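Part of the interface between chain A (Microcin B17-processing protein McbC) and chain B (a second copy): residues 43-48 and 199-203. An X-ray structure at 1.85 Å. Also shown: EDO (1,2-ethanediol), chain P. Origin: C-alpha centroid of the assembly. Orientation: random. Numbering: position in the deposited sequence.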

ATOM      1  N   PHE A  43      -5.529  -3.463  23.479  1.00 28.62           N
ATOM      2  CA  PHE A  43      -6.368  -4.643  23.358  1.00 29.50           C
ATOM      3  C   PHE A  43      -5.929  -5.473  22.143  1.00 28.42           C
ATOM      4  O   PHE A  43      -5.268  -4.956  21.233  1.00 27.41           O
ATOM      5  CB  PHE A  43      -7.865  -4.253  23.292  1.00 29.94           C
ATOM      6  CG  PHE A  43      -8.259  -3.524  22.037  1.00 29.29           C
ATOM      7  CD1 PHE A  43      -8.035  -2.153  21.904  1.00 29.44           C
ATOM      8  CD2 PHE A  43      -8.880  -4.198  20.991  1.00 29.18           C
ATOM      9  CE1 PHE A  43      -8.384  -1.484  20.734  1.00 29.01           C
ATOM     10  CE2 PHE A  43      -9.240  -3.529  19.832  1.00 28.50           C
ATOM     11  CZ  PHE A  43      -9.011  -2.174  19.705  1.00 28.07           C
ATOM     12  N   VAL A  44      -6.264  -6.760  22.164  1.00 28.85           N
ATOM     13  CA  VAL A  44      -5.933  -7.672  21.095  1.00 29.09           C
ATOM     14  C   VAL A  44      -7.170  -8.056  20.263  1.00 28.94           C
ATOM     15  O   VAL A  44      -7.105  -8.078  19.023  1.00 27.64           O
ATOM     16  CB  VAL A  44      -5.247  -8.943  21.631  1.00 30.57           C
ATOM     17  CG1 VAL A  44      -4.868  -9.853  20.472  1.00 30.78           C
ATOM     18  CG2 VAL A  44      -4.014  -8.580  22.442  1.00 31.39           C
ATOM     19  N   SER A  45      -8.267  -8.401  20.943  1.00 29.44           N
ATOM     20  CA  SER A  45      -9.498  -8.854  20.278  1.00 29.49           C
ATOM     21  C   SER A  45     -10.399  -7.674  20.000  1.00 29.37           C
ATOM     22  O   SER A  45     -10.775  -6.959  20.906  1.00 28.12           O
ATOM     23  CB  SER A  45     -10.266  -9.856  21.161  1.00 30.85           C
ATOM     24  OG  SER A  45     -11.494 -10.240  20.551  1.00 30.32           O
ATOM     25  N   ALA A  46     -10.831  -7.531  18.754  1.00 29.26           N
ATOM     26  CA  ALA A  46     -11.805  -6.520  18.398  1.00 30.22           C
ATOM     27  C   ALA A  46     -13.220  -6.949  18.763  1.00 31.74           C
ATOM     28  O   ALA A  46     -14.133  -6.128  18.752  1.00 33.51           O
ATOM     29  CB  ALA A  46     -11.693  -6.167  16.931  1.00 31.04           C
ATOM     30  N   VAL A  47     -13.404  -8.224  19.113  1.00 30.73           N
ATOM     31  CA  VAL A  47     -14.673  -8.726  19.571  1.00 31.51           C
ATOM     32  C   VAL A  47     -14.684  -8.804  21.127  1.00 32.29           C
ATOM     33  O   VAL A  47     -13.769  -9.359  21.702  1.00 31.56           O
ATOM     34  CB  VAL A  47     -14.905 -10.129  18.997  1.00 31.10           C
ATOM     35  CG1 VAL A  47     -16.266 -10.660  19.414  1.00 31.85           C
ATOM     36  CG2 VAL A  47     -14.754 -10.110  17.462  1.00 30.44           C
ATOM     37  N   PRO A  48     -15.728  -8.300  21.783  1.00 34.36           N
ATOM     38  CA  PRO A  48     -15.756  -8.424  23.255  1.00 36.52           C
ATOM     39  C   PRO A  48     -15.781  -9.877  23.695  1.00 37.79           C
ATOM     40  O   PRO A  48     -16.410 -10.708  23.031  1.00 36.07           O
ATOM     41  CB  PRO A  48     -17.040  -7.705  23.638  1.00 37.81           C
ATOM     42  CG  PRO A  48     -17.278  -6.737  22.529  1.00 37.29           C
ATOM     43  CD  PRO A  48     -16.787  -7.409  21.288  1.00 35.36           C
TER
HETATM   44  C1  EDO P 402      -6.890 -17.114  22.145  1.00 42.72           C
HETATM   45  O1  EDO P 402      -8.204 -17.068  21.598  1.00 44.09           O
HETATM   46  C2  EDO P 402      -5.915 -16.911  21.010  1.00 41.38           C
HETATM   47  O2  EDO P 402      -5.990 -17.998  20.079  1.00 39.55           O
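Chain B, residues 199-203: LFKYR

Chain B meets an irregular segment of chain A, Val A44 to Val A47, in which extended residues (Ser A45, Val A47) alternate with compact ones (Val A44, Ala A46). It does so with a short turn, closed on itself by the backbone hydrogen bond from Arg B203 N to Leu B199 O at 2.9 Å. Its middle residue, Lys B201, lies at the centre of the register: its CA lies 4.9 Å from Ala A46 CA, the closest pair of CA atoms across the two stretches. As chain A runs from Val A44 to Val A47, its partners on chain B run backward, from Tyr B202 to Phe B200.

Lys B201 covers the most surface, and it works through both backbone and side chain. Its carbonyl O accepts the one hydrogen bond between the stretches, from Ala A46 N at 2.9 Å, with an angle of 160° at the hydrogen. Lys B201 O also lies 3.3 Å from Val A44 O, a meeting of two acceptors that makes no hydrogen bond. The side chain is fully extended, all four chi angles t, and its CE passes 3.4 Å from Ser A45 OG. Ser A45 OG donates to Val A47 O within its own chain at 2.7 Å, while Lys B201 NZ donates to Tyr B202 OH at 2.8 Å. The lysine thus lays its methylene chain along the contact and turns its ammonium to a bond with its own neighbour.

Val A47 covers most on chain A. Its CA-to-CB bond points toward chain B, and CG2 packs 3.7 Å from Phe B200 CE2. The Phe B200 CB sets off sideways, yet the ring end comes nearer. Beside this pair, Ala A46 CB sits 3.5 Å from Phe B200 O, its small methyl accompanying the backbone hydrogen bond.

At the other end, Val A44 CG1 touches the edge of the Tyr B202 ring, 4.0 Å from CD1. The rule is economical: one backbone hydrogen bond marks the register, and a valine-aromatic contact packs on either side of it.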

ATOM      1  N   LEU B 199      -9.983 -11.617   9.521  1.00 23.44           N
ATOM      2  CA  LEU B 199      -9.585 -10.285   9.957  1.00 23.27           C
ATOM      3  C   LEU B 199     -10.362  -9.721  11.150  1.00 23.72           C
ATOM      4  O   LEU B 199      -9.855  -8.843  11.860  1.00 23.28           O
ATOM      5  CB  LEU B 199      -9.672  -9.312   8.774  1.00 23.20           C
ATOM      6  CG  LEU B 199      -8.730  -9.670   7.606  1.00 22.96           C
ATOM      7  CD1 LEU B 199      -9.042  -8.809   6.396  1.00 23.08           C
ATOM      8  CD2 LEU B 199      -7.283  -9.489   7.980  1.00 23.23           C
ATOM      9  N   PHE B 200     -11.590 -10.198  11.364  1.00 24.21           N
ATOM     10  CA  PHE B 200     -12.498  -9.477  12.252  1.00 24.75           C
ATOM     11  C   PHE B 200     -12.037  -9.378  13.704  1.00 25.15           C
ATOM     12  O   PHE B 200     -12.304  -8.373  14.330  1.00 24.98           O
ATOM     13  CB  PHE B 200     -13.947  -9.967  12.152  1.00 25.04           C
ATOM     14  CG  PHE B 200     -14.244 -11.212  12.915  1.00 24.95           C
ATOM     15  CD1 PHE B 200     -13.637 -12.409  12.597  1.00 24.66           C
ATOM     16  CD2 PHE B 200     -15.181 -11.194  13.927  1.00 25.93           C
ATOM     17  CE1 PHE B 200     -13.954 -13.553  13.263  1.00 25.33           C
ATOM     18  CE2 PHE B 200     -15.493 -12.346  14.616  1.00 26.17           C
ATOM     19  CZ  PHE B 200     -14.866 -13.520  14.300  1.00 25.74           C
ATOM     20  N   LYS B 201     -11.346 -10.395  14.215  1.00 25.54           N
ATOM     21  CA  LYS B 201     -10.865 -10.377  15.596  1.00 25.98           C
ATOM     22  C   LYS B 201      -9.474  -9.752  15.782  1.00 26.32           C
ATOM     23  O   LYS B 201      -9.260  -8.898  16.685  1.00 26.59           O
ATOM     24  CB  LYS B 201     -10.846 -11.808  16.171  1.00 26.58           C
ATOM     25  CG  LYS B 201     -10.420 -11.854  17.650  1.00 27.37           C
ATOM     26  CD  LYS B 201     -10.500 -13.233  18.280  1.00 28.16           C
ATOM     27  CE  LYS B 201     -10.055 -13.198  19.742  1.00 28.71           C
ATOM     28  NZ  LYS B 201      -9.861 -14.560  20.265  1.00 29.28           N
ATOM     29  N   TYR B 202      -8.519 -10.252  15.005  1.00 26.52           N
ATOM     30  CA  TYR B 202      -7.103  -9.921  15.157  1.00 27.44           C
ATOM     31  C   TYR B 202      -6.561  -8.871  14.188  1.00 27.01           C
ATOM     32  O   TYR B 202      -5.360  -8.533  14.267  1.00 27.58           O
ATOM     33  CB  TYR B 202      -6.265 -11.185  14.991  1.00 28.15           C
ATOM     34  CG  TYR B 202      -6.577 -12.222  16.032  1.00 29.32           C
ATOM     35  CD1 TYR B 202      -6.316 -11.969  17.375  1.00 30.57           C
ATOM     36  CD2 TYR B 202      -7.151 -13.433  15.688  1.00 29.65           C
ATOM     37  CE1 TYR B 202      -6.607 -12.913  18.356  1.00 32.39           C
ATOM     38  CE2 TYR B 202      -7.445 -14.388  16.668  1.00 31.73           C
ATOM     39  CZ  TYR B 202      -7.169 -14.121  17.984  1.00 32.13           C
ATOM     40  OH  TYR B 202      -7.463 -15.044  18.969  1.00 34.60           O
ATOM     41  N   ARG B 203      -7.408  -8.383  13.270  1.00 25.26           N
ATOM     42  CA  ARG B 203      -6.999  -7.424  12.252  1.00 24.38           C
ATOM     43  C   ARG B 203      -5.905  -8.043  11.333  1.00 23.26           C
ATOM     44  O   ARG B 203      -6.017  -9.219  10.980  1.00 23.51           O
ATOM     45  CB  ARG B 203      -6.617  -6.083  12.891  1.00 24.77           C
ATOM     46  CG  ARG B 203      -7.710  -5.449  13.755  1.00 25.72           C
ATOM     47  CD  ARG B 203      -7.153  -4.301  14.595  1.00 26.56           C
ATOM     48  NE  ARG B 203      -6.570  -3.254  13.774  1.00 26.97           N
ATOM     49  CZ  ARG B 203      -7.246  -2.337  13.084  1.00 28.76           C
ATOM     50  NH1 ARG B 203      -8.570  -2.278  13.128  1.00 29.38           N
ATOM     51  NH2 ARG B 203      -6.578  -1.471  12.311  1.00 29.28           N
TER